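Long-range contacts in type IV pilus secretin PilQ family protein (Vibrio cholerae, PDB 6W6M), which probably forms the outer-membrane channel, built from fourteen subunits, through which the type IV competence pilus passes during natural transformation: residues S160-D165 / T194-G199; I166-V171 / S188-L193; I257-A262 / R291-L296; L335-V340 / S384-A389; I528-D533 / T551-G556. All blocks are in the same frame, centred on the assembly; numbering follows the deposited sequence.

Four of the five contacts involve antiparallel strand pairing; contact 4 instead sets a loop on a strand. Contacts 1 and 2 lie on the surface and use the same two strands, 161-167 and 192-197: contact 1 pairs them regularly, while contact 2, nested within it, ends the pairing at a helix. Contact 3 is largely buried; an asparagine and apolar side chains tie a strand end to a bulge. In the great sheet, contacts 4 and 5 touch through strands 320-347 and 549-568. There the partly buried contact 4 holds a loop with a buried glutamate, whereas contact 5, at the surface, relies on backbone bonds. Contacts 1 and 4 have centres about 122 Å apart.

Contact 1: S160-D165 / T194-G199; sequences SINFQD and TLRLDG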
# COMPACT_ATOMS: atom_id res chain seq x y z
N SER A 160 -55.31 68.88 -45.90
CA SER A 160 -55.19 70.10 -46.70
C SER A 160 -53.74 70.38 -47.05
O SER A 160 -53.35 71.54 -47.22
CB SER A 160 -55.80 71.29 -45.95
OG SER A 160 -57.18 71.10 -45.72
N ILE A 161 -52.94 69.32 -47.16
CA ILE A 161 -51.50 69.43 -47.33
C ILE A 161 -51.12 69.00 -48.74
O ILE A 161 -51.57 67.96 -49.22
CB ILE A 161 -50.75 68.58 -46.28
CG1 ILE A 161 -50.42 69.42 -45.04
CG2 ILE A 161 -49.48 67.97 -46.86
CD1 ILE A 161 -51.63 69.90 -44.27
N ASN A 162 -50.31 69.82 -49.40
CA ASN A 162 -49.69 69.45 -50.67
C ASN A 162 -48.38 70.24 -50.76
O ASN A 162 -48.39 71.43 -51.09
CB ASN A 162 -50.60 69.75 -51.85
CG ASN A 162 -50.04 69.25 -53.16
OD1 ASN A 162 -48.84 69.00 -53.29
ND2 ASN A 162 -50.90 69.09 -54.16
N PHE A 163 -47.27 69.57 -50.44
CA PHE A 163 -45.96 70.22 -50.37
C PHE A 163 -45.02 69.53 -51.34
O PHE A 163 -44.69 68.35 -51.16
CB PHE A 163 -45.40 70.17 -48.95
CG PHE A 163 -45.68 71.41 -48.15
CD1 PHE A 163 -46.26 72.52 -48.74
CD2 PHE A 163 -45.36 71.47 -46.80
CE1 PHE A 163 -46.51 73.66 -48.01
CE2 PHE A 163 -45.61 72.61 -46.07
CZ PHE A 163 -46.19 73.70 -46.67
N GLN A 164 -44.58 70.26 -52.36
CA GLN A 164 -43.66 69.76 -53.37
C GLN A 164 -42.34 70.50 -53.21
O GLN A 164 -42.32 71.73 -53.21
CB GLN A 164 -44.22 69.96 -54.78
CG GLN A 164 -45.45 69.13 -55.09
CD GLN A 164 -46.02 69.42 -56.47
OE1 GLN A 164 -45.82 70.50 -57.02
NE2 GLN A 164 -46.72 68.44 -57.03
N ASP A 165 -41.24 69.75 -53.09
CA ASP A 165 -39.91 70.35 -52.94
C ASP A 165 -39.89 71.30 -51.75
O ASP A 165 -39.30 72.38 -51.79
CB ASP A 165 -39.46 71.05 -54.22
CG ASP A 165 -38.93 70.08 -55.26
OD1 ASP A 165 -38.33 69.06 -54.87
OD2 ASP A 165 -39.13 70.33 -56.47
N THR A 194 -41.67 65.71 -50.78
CA THR A 194 -42.81 66.07 -51.60
C THR A 194 -43.90 65.03 -51.42
O THR A 194 -43.65 63.83 -51.60
CB THR A 194 -42.41 66.19 -53.08
OG1 THR A 194 -43.50 66.75 -53.83
CG2 THR A 194 -42.04 64.82 -53.65
N LEU A 195 -45.10 65.48 -51.07
CA LEU A 195 -46.26 64.61 -50.90
C LEU A 195 -47.50 65.48 -50.70
O LEU A 195 -47.40 66.66 -50.35
CB LEU A 195 -46.08 63.66 -49.71
CG LEU A 195 -47.12 62.54 -49.50
CD1 LEU A 195 -46.47 61.17 -49.35
CD2 LEU A 195 -48.00 62.85 -48.29
N ARG A 196 -48.66 64.87 -50.92
CA ARG A 196 -49.95 65.56 -50.82
C ARG A 196 -50.99 64.62 -50.22
O ARG A 196 -51.20 63.52 -50.73
CB ARG A 196 -50.43 66.05 -52.19
CG ARG A 196 -50.74 64.93 -53.17
CD ARG A 196 -51.16 65.50 -54.52
NE ARG A 196 -51.48 64.45 -55.48
CZ ARG A 196 -52.69 63.90 -55.61
NH1 ARG A 196 -53.69 64.31 -54.84
NH2 ARG A 196 -52.89 62.95 -56.51
N LEU A 197 -51.64 65.07 -49.15
CA LEU A 197 -52.68 64.31 -48.48
C LEU A 197 -53.63 65.28 -47.79
O LEU A 197 -53.31 66.45 -47.57
CB LEU A 197 -52.11 63.31 -47.47
CG LEU A 197 -51.49 62.02 -48.01
CD1 LEU A 197 -50.92 61.19 -46.87
CD2 LEU A 197 -52.52 61.23 -48.80
N ASP A 198 -54.81 64.77 -47.43
CA ASP A 198 -55.83 65.59 -46.79
C ASP A 198 -56.87 64.70 -46.12
O ASP A 198 -57.03 63.53 -46.49
CB ASP A 198 -56.51 66.53 -47.80
CG ASP A 198 -57.21 65.79 -48.92
OD1 ASP A 198 -57.11 64.54 -48.96
OD2 ASP A 198 -57.85 66.45 -49.76
N GLY A 199 -57.58 65.27 -45.15
CA GLY A 199 -58.67 64.59 -44.47
C GLY A 199 -58.27 63.36 -43.69
O GLY A 199 -58.88 62.29 -43.84
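N162 lays its side-chain amide alongside the aliphatic part of R196: CG of N162 comes 3.4 Å from CB of R196, and ND2 of N162 sits 3.6 Å from CD of R196. The two side chains leave the same face of the sheet and point the same way, their amide and guanidinium planes turned 36° apart. CG of N162 is anti to the backbone N (chi1 -174°), which sets the amide carbon against R196 CB. R196 is extended from CG to NE and carries its guanidinium onward to a long, weak ion pair with D177 of a neighbouring subunit. Underneath, N162 and R196 are a non-hydrogen-bonded antiparallel pair, their CA atoms 3.9 Å apart.

The flanking pairs supply the backbone bonds. I161 and L197 bond mutually, with I161 N 2.9 Å from L197 O, and F163 and L195 do the same; F163 N donates to L195 O at 165°. Near the corner of the chain, F163 O also receives a weak bond from T194 OG1, whose oxygen lies 3.3 Å from CG of Q164.

I161, F163, L195 and L197 occupy the other face. F163 turns away from the strand 194-197 to pack on V171 and L174 of helix 168-177, while L195 and L197 rest on V184 and N182 of the neighbouring subunit. One face is thus polar and the other apolar, a two-strand antiparallel sheet backed by a helix, consistent with the small alpha/beta periplasmic domains of secretins that pack side by side into rings.

Contact 2: I166-V171 / S188-L193; sequences IPVRNV and SVVGNL
I166 and L193 bond mutually through their backbones as the last hydrogen-bonded antiparallel pair before the chain enters a helix, the touching parts running 155° apart. I166 N reaches L193 O at 3.2 Å, and L193 N returns to I166 O at 3.1 Å from above the carbonyl plane, 37° out of it. The next pair, P167 with N192, is non-hydrogen-bonded and its side chains diverge. A third bond then joins the helix start to the loop: V168 N donates to G191 O, nearly straight at 167°.

V168 carries most of the side-chain packing. Its CG2, anti to the carbonyl carbon and beside the backbone N, lies 3.4 Å from the same G191 O that the V168 amide grips. That methyl also meets CG1 of V190 at 3.7 Å, the two valines crossing obliquely. V190 in turn rests on L215. I166 and L193 send their side chains to one face of the sheet, where L193 touches K213, and CB of P167 lies 3.6 Å from G191 O. G191 adopts backbone angles at which a CB would be jammed against the carbonyl O of V190, a conformation that calls for glycine.

P167 occupies the N-cap position, and its own carbonyl accepts V171 N as the first turn closes. The amide of V168 is among those that an N-terminal turn leaves without a partner inside the helix. G191 O meets this need from across the contact, and its partial negative charge would be expected to interact favourably with the helix N-terminus.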
# COMPACT_ATOMS: atom_id res chain seq x y z
N ILE A 166 -40.56 70.89 -50.68
CA ILE A 166 -40.63 71.64 -49.43
C ILE A 166 -39.73 70.95 -48.42
O ILE A 166 -39.83 69.73 -48.26
CB ILE A 166 -42.07 71.74 -48.90
CG1 ILE A 166 -42.92 72.61 -49.82
CG2 ILE A 166 -42.08 72.27 -47.48
CD1 ILE A 166 -42.76 74.09 -49.59
N PRO A 167 -38.84 71.67 -47.74
CA PRO A 167 -37.99 71.03 -46.74
C PRO A 167 -38.80 70.41 -45.62
O PRO A 167 -39.91 70.86 -45.30
CB PRO A 167 -37.12 72.19 -46.23
CG PRO A 167 -37.13 73.19 -47.33
CD PRO A 167 -38.50 73.09 -47.94
N VAL A 168 -38.25 69.35 -45.03
CA VAL A 168 -38.92 68.68 -43.92
C VAL A 168 -39.14 69.64 -42.77
O VAL A 168 -40.16 69.58 -42.08
CB VAL A 168 -38.11 67.44 -43.49
CG1 VAL A 168 -38.75 66.77 -42.30
CG2 VAL A 168 -37.98 66.47 -44.66
N ARG A 169 -38.19 70.55 -42.55
CA ARG A 169 -38.35 71.57 -41.51
C ARG A 169 -39.60 72.41 -41.75
O ARG A 169 -40.33 72.72 -40.80
CB ARG A 169 -37.11 72.45 -41.47
CG ARG A 169 -36.29 72.37 -42.74
CD ARG A 169 -35.17 73.38 -42.77
NE ARG A 169 -34.39 73.28 -44.00
CZ ARG A 169 -33.48 74.16 -44.38
NH1 ARG A 169 -33.23 75.22 -43.62
NH2 ARG A 169 -32.82 73.99 -45.52
N ASN A 170 -39.88 72.76 -43.00
CA ASN A 170 -41.00 73.65 -43.29
C ASN A 170 -42.34 72.95 -43.10
O ASN A 170 -43.27 73.51 -42.50
CB ASN A 170 -40.87 74.21 -44.70
CG ASN A 170 -41.49 75.59 -44.84
OD1 ASN A 170 -41.70 76.28 -43.85
ND2 ASN A 170 -41.78 75.98 -46.07
N VAL A 171 -42.47 71.71 -43.59
CA VAL A 171 -43.71 70.97 -43.38
C VAL A 171 -43.90 70.65 -41.90
O VAL A 171 -45.04 70.63 -41.41
CB VAL A 171 -43.74 69.71 -44.26
CG1 VAL A 171 -42.62 68.75 -43.88
CG2 VAL A 171 -45.09 69.02 -44.16
N SER A 188 -29.68 70.63 -39.41
CA SER A 188 -29.84 69.95 -40.69
C SER A 188 -30.35 68.55 -40.36
O SER A 188 -29.57 67.62 -40.17
CB SER A 188 -28.53 69.91 -41.47
OG SER A 188 -28.72 69.41 -42.78
N VAL A 189 -31.67 68.41 -40.27
CA VAL A 189 -32.26 67.19 -39.72
C VAL A 189 -32.38 66.13 -40.80
O VAL A 189 -31.69 65.11 -40.77
CB VAL A 189 -33.64 67.46 -39.10
N VAL A 190 -33.25 66.37 -41.79
CA VAL A 190 -33.56 65.36 -42.79
C VAL A 190 -33.28 65.91 -44.18
O VAL A 190 -32.48 65.35 -44.94
CB VAL A 190 -35.02 64.89 -42.68
CG1 VAL A 190 -35.36 63.93 -43.81
CG2 VAL A 190 -35.29 64.26 -41.31
N GLY A 191 -33.95 67.01 -44.52
CA GLY A 191 -33.80 67.62 -45.83
C GLY A 191 -35.12 68.06 -46.43
O GLY A 191 -35.86 68.84 -45.83
N ASN A 192 -35.42 67.54 -47.62
CA ASN A 192 -36.56 67.96 -48.42
C ASN A 192 -37.42 66.76 -48.77
O ASN A 192 -36.99 65.61 -48.66
CB ASN A 192 -36.07 68.67 -49.69
CG ASN A 192 -35.29 67.75 -50.61
OD1 ASN A 192 -35.58 66.56 -50.70
ND2 ASN A 192 -34.31 68.31 -51.30
N LEU A 193 -38.66 67.02 -49.19
CA LEU A 193 -39.55 65.96 -49.65
C LEU A 193 -40.68 66.55 -50.50
O LEU A 193 -40.65 67.73 -50.89
CB LEU A 193 -40.11 65.15 -48.48
CG LEU A 193 -39.67 63.69 -48.46
CD1 LEU A 193 -40.48 62.89 -47.44
CD2 LEU A 193 -39.77 63.07 -49.84

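Contact 3: I257-A262 / R291-L296; sequences IKINFA and RTNSLL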
# COMPACT_ATOMS: atom_id res chain seq x y z
N ILE A 257 -22.92 49.77 10.38
CA ILE A 257 -24.36 49.58 10.46
C ILE A 257 -24.65 48.69 11.66
O ILE A 257 -24.15 47.56 11.73
CB ILE A 257 -24.93 48.95 9.18
CG1 ILE A 257 -24.32 49.62 7.95
CG2 ILE A 257 -26.43 49.05 9.16
CD1 ILE A 257 -24.81 49.05 6.66
N LYS A 258 -25.48 49.18 12.58
CA LYS A 258 -25.83 48.41 13.76
C LYS A 258 -27.07 47.58 13.50
O LYS A 258 -28.06 48.08 12.96
CB LYS A 258 -26.05 49.33 14.96
CG LYS A 258 -26.24 48.55 16.24
CD LYS A 258 -26.20 49.40 17.48
CE LYS A 258 -26.16 48.50 18.71
NZ LYS A 258 -26.39 49.25 19.97
N ILE A 259 -27.02 46.31 13.90
CA ILE A 259 -28.07 45.34 13.64
C ILE A 259 -28.69 44.92 14.97
O ILE A 259 -27.97 44.68 15.94
CB ILE A 259 -27.53 44.12 12.88
CG1 ILE A 259 -26.98 44.56 11.53
CG2 ILE A 259 -28.60 43.08 12.70
CD1 ILE A 259 -26.34 43.46 10.77
N ASN A 260 -30.01 44.84 15.01
CA ASN A 260 -30.73 44.29 16.14
C ASN A 260 -31.81 43.34 15.63
O ASN A 260 -32.35 43.54 14.54
CB ASN A 260 -31.37 45.38 17.01
CG ASN A 260 -31.63 46.66 16.24
OD1 ASN A 260 -32.61 46.78 15.52
ND2 ASN A 260 -30.75 47.64 16.42
N PHE A 261 -32.10 42.32 16.42
CA PHE A 261 -33.07 41.25 16.19
C PHE A 261 -32.58 40.18 15.23
O PHE A 261 -33.25 39.17 15.08
CB PHE A 261 -34.43 41.76 15.68
CG PHE A 261 -35.20 42.55 16.69
CD1 PHE A 261 -35.59 41.98 17.87
CD2 PHE A 261 -35.53 43.86 16.44
CE1 PHE A 261 -36.30 42.70 18.80
CE2 PHE A 261 -36.24 44.59 17.36
CZ PHE A 261 -36.62 44.01 18.54
N ALA A 262 -31.43 40.35 14.60
CA ALA A 262 -30.91 39.33 13.70
C ALA A 262 -29.41 39.23 13.89
O ALA A 262 -28.78 40.16 14.38
CB ALA A 262 -31.26 39.65 12.24
N ARG A 291 -18.44 41.21 18.42
CA ARG A 291 -18.53 41.63 19.81
C ARG A 291 -19.76 42.49 20.04
O ARG A 291 -20.45 42.35 21.06
CB ARG A 291 -17.26 42.39 20.20
CG ARG A 291 -16.90 42.32 21.64
CD ARG A 291 -15.66 43.13 21.91
NE ARG A 291 -15.96 44.55 21.98
CZ ARG A 291 -16.09 45.23 23.11
NH1 ARG A 291 -15.93 44.62 24.27
NH2 ARG A 291 -16.36 46.51 23.08
N THR A 292 -20.07 43.38 19.10
CA THR A 292 -21.16 44.34 19.24
C THR A 292 -22.27 44.13 18.22
O THR A 292 -23.15 44.98 18.11
CB THR A 292 -20.63 45.77 19.16
OG1 THR A 292 -19.98 45.97 17.90
CG2 THR A 292 -19.65 46.06 20.27
N ASN A 293 -22.24 43.03 17.46
CA ASN A 293 -23.27 42.71 16.47
C ASN A 293 -23.43 43.83 15.45
O ASN A 293 -24.47 44.49 15.37
CB ASN A 293 -24.60 42.40 17.16
CG ASN A 293 -25.62 41.77 16.23
OD1 ASN A 293 -25.28 41.06 15.30
ND2 ASN A 293 -26.89 42.04 16.48
N SER A 294 -22.37 44.06 14.67
CA SER A 294 -22.37 45.18 13.74
C SER A 294 -21.71 44.80 12.42
O SER A 294 -20.89 43.88 12.35
CB SER A 294 -21.65 46.40 14.32
OG SER A 294 -22.35 46.90 15.44
N LEU A 295 -22.08 45.52 11.37
CA LEU A 295 -21.45 45.41 10.07
C LEU A 295 -20.60 46.64 9.79
O LEU A 295 -20.90 47.73 10.26
CB LEU A 295 -22.50 45.25 8.97
CG LEU A 295 -23.10 43.85 8.87
CD1 LEU A 295 -24.17 43.79 7.81
CD2 LEU A 295 -22.00 42.87 8.58
N LEU A 296 -19.54 46.45 9.02
CA LEU A 296 -18.63 47.53 8.64
C LEU A 296 -18.47 47.47 7.13
O LEU A 296 -17.86 46.53 6.61
CB LEU A 296 -17.30 47.38 9.37
CG LEU A 296 -16.19 48.42 9.35
CD1 LEU A 296 -15.46 48.41 10.67
CD2 LEU A 296 -15.22 48.11 8.23
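I259 and L295 reach over each other at an angle, CD1 of I259 standing 3.7 Å from CD1 and 3.8 Å from CG of L295. CG1 of I259 is anti to the carbonyl carbon (chi1 -62°), and the extended chi2 of 175° carries CD1 on to the leucine branch. Both also rest on I267 of helix 264-271, where three apolar side chains meet. I257 shares the L295 face and packs against I311 of helix 303-314.

N293 approaches differently, holding its amide out toward the backbone that leaves the strand. Its CG is anti to the backbone N (chi1 -168°). From there ND2 donates a weak bond to A262 O at 3.4 Å; it lies closer, at 2.9 Å, to I259 O, but the angle is too poor for a bond. OD1 of N293 accepts a weak bond from A264 N, so both ends of the buried amide make weak bonds to the chain leading into helix 264-271. N293 O takes a weak bond from I259 N at 3.5 Å.

Firm pairing resumes two residues away. I257 N bonds to L295 O and L295 N to I257 O, both at 2.9 Å, the latter donor lying in the carbonyl plane. Beyond the chain, F261 packs on D473 and A262 on R291, each in a different neighbouring subunit.

N293 has a positive phi and, with S294, faces D289 of strand 285-289: a G1 beta bulge at the start of the central strand of a three-stranded antiparallel sheet backed by helices, in keeping with the ring-building periplasmic domains of secretins.

Contact 4: L335-V340 / S384-A389; sequences LEELGV and STSANA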
# COMPACT_ATOMS: atom_id res chain seq x y z
N LEU A 335 -57.54 -15.77 25.86
CA LEU A 335 -57.05 -17.13 25.61
C LEU A 335 -57.88 -18.13 26.39
O LEU A 335 -58.30 -17.83 27.51
CB LEU A 335 -55.58 -17.22 26.00
CG LEU A 335 -54.82 -18.49 25.65
CD1 LEU A 335 -53.40 -18.16 25.36
CD2 LEU A 335 -54.88 -19.44 26.81
N GLU A 336 -58.12 -19.31 25.81
CA GLU A 336 -58.85 -20.38 26.48
C GLU A 336 -58.43 -21.76 25.98
O GLU A 336 -58.30 -21.98 24.77
CB GLU A 336 -60.34 -20.21 26.29
CG GLU A 336 -61.16 -21.22 27.01
CD GLU A 336 -62.63 -20.98 26.82
OE1 GLU A 336 -62.98 -20.02 26.09
OE2 GLU A 336 -63.44 -21.73 27.40
N GLU A 337 -58.26 -22.70 26.91
CA GLU A 337 -57.85 -24.06 26.57
C GLU A 337 -58.52 -25.13 27.44
O GLU A 337 -58.65 -24.98 28.65
CB GLU A 337 -56.34 -24.18 26.67
CG GLU A 337 -55.77 -25.46 26.09
CD GLU A 337 -54.27 -25.54 26.21
OE1 GLU A 337 -53.69 -24.77 27.00
OE2 GLU A 337 -53.65 -26.36 25.50
N LEU A 338 -58.94 -26.22 26.80
CA LEU A 338 -59.59 -27.35 27.47
C LEU A 338 -58.91 -28.66 27.10
O LEU A 338 -58.60 -28.91 25.94
CB LEU A 338 -61.07 -27.44 27.09
CG LEU A 338 -62.05 -26.35 27.48
CD1 LEU A 338 -63.39 -26.61 26.86
CD2 LEU A 338 -62.19 -26.21 28.96
N GLY A 339 -58.70 -29.54 28.08
CA GLY A 339 -58.01 -30.79 27.81
C GLY A 339 -58.46 -31.92 28.71
O GLY A 339 -58.99 -31.69 29.80
N VAL A 340 -58.23 -33.15 28.25
CA VAL A 340 -58.72 -34.35 28.93
C VAL A 340 -57.69 -35.46 28.89
O VAL A 340 -57.01 -35.68 27.88
CB VAL A 340 -60.05 -34.83 28.31
CG1 VAL A 340 -60.48 -36.12 28.94
CG2 VAL A 340 -61.13 -33.81 28.52
N SER A 384 -54.42 -30.07 28.77
CA SER A 384 -54.17 -28.65 28.53
C SER A 384 -52.75 -28.29 28.93
O SER A 384 -52.37 -28.41 30.09
CB SER A 384 -55.17 -27.80 29.31
OG SER A 384 -54.68 -26.49 29.50
N THR A 385 -51.97 -27.84 27.95
CA THR A 385 -50.53 -27.62 28.12
C THR A 385 -50.29 -26.15 28.43
O THR A 385 -50.20 -25.32 27.52
CB THR A 385 -49.77 -28.05 26.88
OG1 THR A 385 -50.25 -27.32 25.75
CG2 THR A 385 -49.96 -29.54 26.63
N SER A 386 -50.15 -25.83 29.71
CA SER A 386 -49.88 -24.47 30.17
C SER A 386 -49.30 -24.58 31.57
O SER A 386 -49.17 -25.68 32.12
CB SER A 386 -51.14 -23.60 30.16
OG SER A 386 -51.74 -23.59 28.88
N ALA A 387 -48.95 -23.43 32.15
CA ALA A 387 -48.40 -23.40 33.49
C ALA A 387 -49.42 -23.00 34.55
O ALA A 387 -49.16 -23.21 35.74
CB ALA A 387 -47.21 -22.44 33.55
N ASN A 388 -50.55 -22.44 34.15
CA ASN A 388 -51.59 -22.00 35.07
C ASN A 388 -52.88 -22.79 34.91
O ASN A 388 -53.94 -22.32 35.34
CB ASN A 388 -51.87 -20.51 34.87
CG ASN A 388 -50.61 -19.69 34.80
OD1 ASN A 388 -50.51 -18.77 33.99
ND2 ASN A 388 -49.64 -20.01 35.63
N ALA A 389 -52.82 -23.96 34.29
CA ALA A 389 -54.03 -24.73 34.06
C ALA A 389 -54.46 -25.47 35.31
O ALA A 389 -53.63 -26.01 36.05
CB ALA A 389 -53.81 -25.72 32.92
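E337 reaches across to S384, T385 and S386 and brings nearly all the polar chemistry. Its CG is anti to the backbone N (chi1 -169°), and the chain beyond stays extended, carrying the carboxylate out from strand 335-340 to the loop. OE1 accepts a weak hydrogen bond from S384 OG at 3.2 Å, while OE2 accepts another weak one from T385 N at 3.3 Å and 154°. S386 OG lies 3.0 Å from OE1 of E337 and is also bonded, with a strongly bent approach, to T385 O. T385 OG1 stands 3.5 Å from OE2 of E337, where the two side chains pass at a slant.

L338 sends its side chain away from the loop; its carbonyl carbon comes 4.4 Å from CB of S384. At G339 backbone approaches backbone, with CA of G339 3.8 Å from S384 N. That amide is bonded to S410 OG, consistent with a fixed position for the serine whose hydroxyl meets E337.

The grip on the buried carboxylate is therefore shared among modest bonds, and R550, which packs on E337 and T385, may add favourable charge. Strand 335-340 is flanked by two antiparallel neighbours: E337 and G339 bond through the backbone to L412 and S410 of strand 404-429, and E336 and L338 to strand 549-568. The loop 384-389, between strands 380-382 and 390-397, lies over this sheet, with S386 resting on L412.

Contact 5: I528-D533 / T551-G556; sequences INNSVD and TYEQMG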
# COMPACT_ATOMS: atom_id res chain seq x y z
N ILE A 528 -56.89 -13.98 15.22
CA ILE A 528 -57.74 -15.02 15.79
C ILE A 528 -57.16 -16.39 15.44
O ILE A 528 -56.87 -16.65 14.28
CB ILE A 528 -59.19 -14.93 15.27
CG1 ILE A 528 -59.86 -13.65 15.76
CG2 ILE A 528 -60.00 -16.08 15.76
CD1 ILE A 528 -61.17 -13.37 15.08
N ASN A 529 -57.03 -17.27 16.43
CA ASN A 529 -56.54 -18.63 16.21
C ASN A 529 -57.46 -19.64 16.88
O ASN A 529 -57.93 -19.41 17.99
CB ASN A 529 -55.14 -18.84 16.77
CG ASN A 529 -54.10 -18.12 15.98
OD1 ASN A 529 -54.29 -17.81 14.81
ND2 ASN A 529 -52.98 -17.83 16.63
N ASN A 530 -57.68 -20.76 16.21
CA ASN A 530 -58.45 -21.87 16.75
C ASN A 530 -57.75 -23.18 16.44
O ASN A 530 -57.08 -23.31 15.41
CB ASN A 530 -59.86 -21.90 16.16
CG ASN A 530 -60.72 -20.77 16.67
OD1 ASN A 530 -61.52 -20.95 17.58
ND2 ASN A 530 -60.58 -19.60 16.08
N SER A 531 -57.89 -24.16 17.32
CA SER A 531 -57.28 -25.46 17.05
C SER A 531 -57.98 -26.55 17.84
O SER A 531 -58.48 -26.30 18.93
CB SER A 531 -55.79 -25.43 17.39
OG SER A 531 -55.20 -26.70 17.17
N VAL A 532 -58.00 -27.76 17.28
CA VAL A 532 -58.60 -28.93 17.90
C VAL A 532 -57.75 -30.14 17.58
O VAL A 532 -57.27 -30.29 16.45
CB VAL A 532 -60.04 -29.17 17.41
CG1 VAL A 532 -60.59 -30.45 17.98
CG2 VAL A 532 -60.94 -28.03 17.79
N ASP A 533 -57.55 -31.03 18.55
CA ASP A 533 -57.07 -32.37 18.22
C ASP A 533 -57.91 -33.39 18.96
O ASP A 533 -58.14 -33.26 20.16
CB ASP A 533 -55.59 -32.57 18.52
CG ASP A 533 -55.27 -32.40 19.96
OD1 ASP A 533 -56.17 -32.04 20.73
OD2 ASP A 533 -54.11 -32.63 20.33
N THR A 551 -59.11 -28.54 22.89
CA THR A 551 -59.55 -27.36 22.18
C THR A 551 -58.76 -26.14 22.65
O THR A 551 -58.55 -25.95 23.85
CB THR A 551 -61.05 -27.14 22.39
OG1 THR A 551 -61.32 -27.00 23.78
CG2 THR A 551 -61.86 -28.28 21.83
N TYR A 552 -58.34 -25.31 21.69
CA TYR A 552 -57.52 -24.14 21.97
C TYR A 552 -58.07 -22.95 21.19
O TYR A 552 -58.43 -23.11 20.02
CB TYR A 552 -56.07 -24.41 21.59
CG TYR A 552 -55.15 -23.24 21.74
CD1 TYR A 552 -54.68 -22.85 22.99
CD2 TYR A 552 -54.75 -22.50 20.64
CE1 TYR A 552 -53.84 -21.78 23.13
CE2 TYR A 552 -53.92 -21.42 20.78
CZ TYR A 552 -53.47 -21.07 22.02
OH TYR A 552 -52.63 -19.99 22.15
N GLU A 553 -58.12 -21.78 21.81
CA GLU A 553 -58.64 -20.60 21.13
C GLU A 553 -57.99 -19.33 21.66
O GLU A 553 -57.87 -19.14 22.87
CB GLU A 553 -60.14 -20.51 21.30
CG GLU A 553 -60.73 -19.36 20.57
CD GLU A 553 -62.23 -19.32 20.70
OE1 GLU A 553 -62.78 -20.19 21.41
OE2 GLU A 553 -62.86 -18.42 20.10
N GLN A 554 -57.60 -18.44 20.75
CA GLN A 554 -56.88 -17.24 21.14
C GLN A 554 -57.27 -16.06 20.26
O GLN A 554 -57.65 -16.24 19.11
CB GLN A 554 -55.37 -17.47 21.06
CG GLN A 554 -54.56 -16.34 21.57
CD GLN A 554 -53.11 -16.68 21.62
OE1 GLN A 554 -52.72 -17.81 21.35
NE2 GLN A 554 -52.28 -15.70 21.95
N MET A 555 -57.32 -14.85 20.83
CA MET A 555 -57.67 -13.64 20.09
C MET A 555 -56.89 -12.42 20.59
O MET A 555 -56.75 -12.23 21.80
CB MET A 555 -59.17 -13.37 20.18
CG MET A 555 -59.61 -12.08 19.51
SD MET A 555 -61.38 -11.77 19.56
CE MET A 555 -61.61 -11.35 21.29
N GLY A 556 -56.38 -11.59 19.68
CA GLY A 556 -55.63 -10.40 20.05
C GLY A 556 -56.05 -9.20 19.23
O GLY A 556 -56.51 -9.33 18.10
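N529 and Q554 clasp each other's backbones: N529 N donates to Q554 O at 2.9 Å and 173°, and Q554 N returns to N529 O at 2.9 Å. Two residues along, S531 and Y552 repeat the pattern, with Y552 N 2.9 Å from S531 O. This is regular antiparallel pairing of strands 518-534 and 549-568 in the secretin beta-barrel, their segment axes 4.8 Å apart. Strand 528-533 also pairs antiparallel with a strand of a neighbouring subunit, so the sheet continues across the interface. Just past the last pair, D533 forms a salt bridge to R550.

CA-H...O contacts fill the intervals, as where CA of E553 lies 3.4 Å from N529 O. On one face, N530 and E553 run side by side, amide and carboxylate planes 43° apart. CG of N530, anti to the carbonyl carbon (chi1 -71°), lies beside E553 CG, which OD1 of N530 meets at 3.5 Å. Along the same face, CG1 of I528 touches CG of M555 at 4.1 Å, and V532 lies beside T551. On the other face Y552 packs on L335, and CB of S531 sits at the edge of the Y552 ring, near its plane.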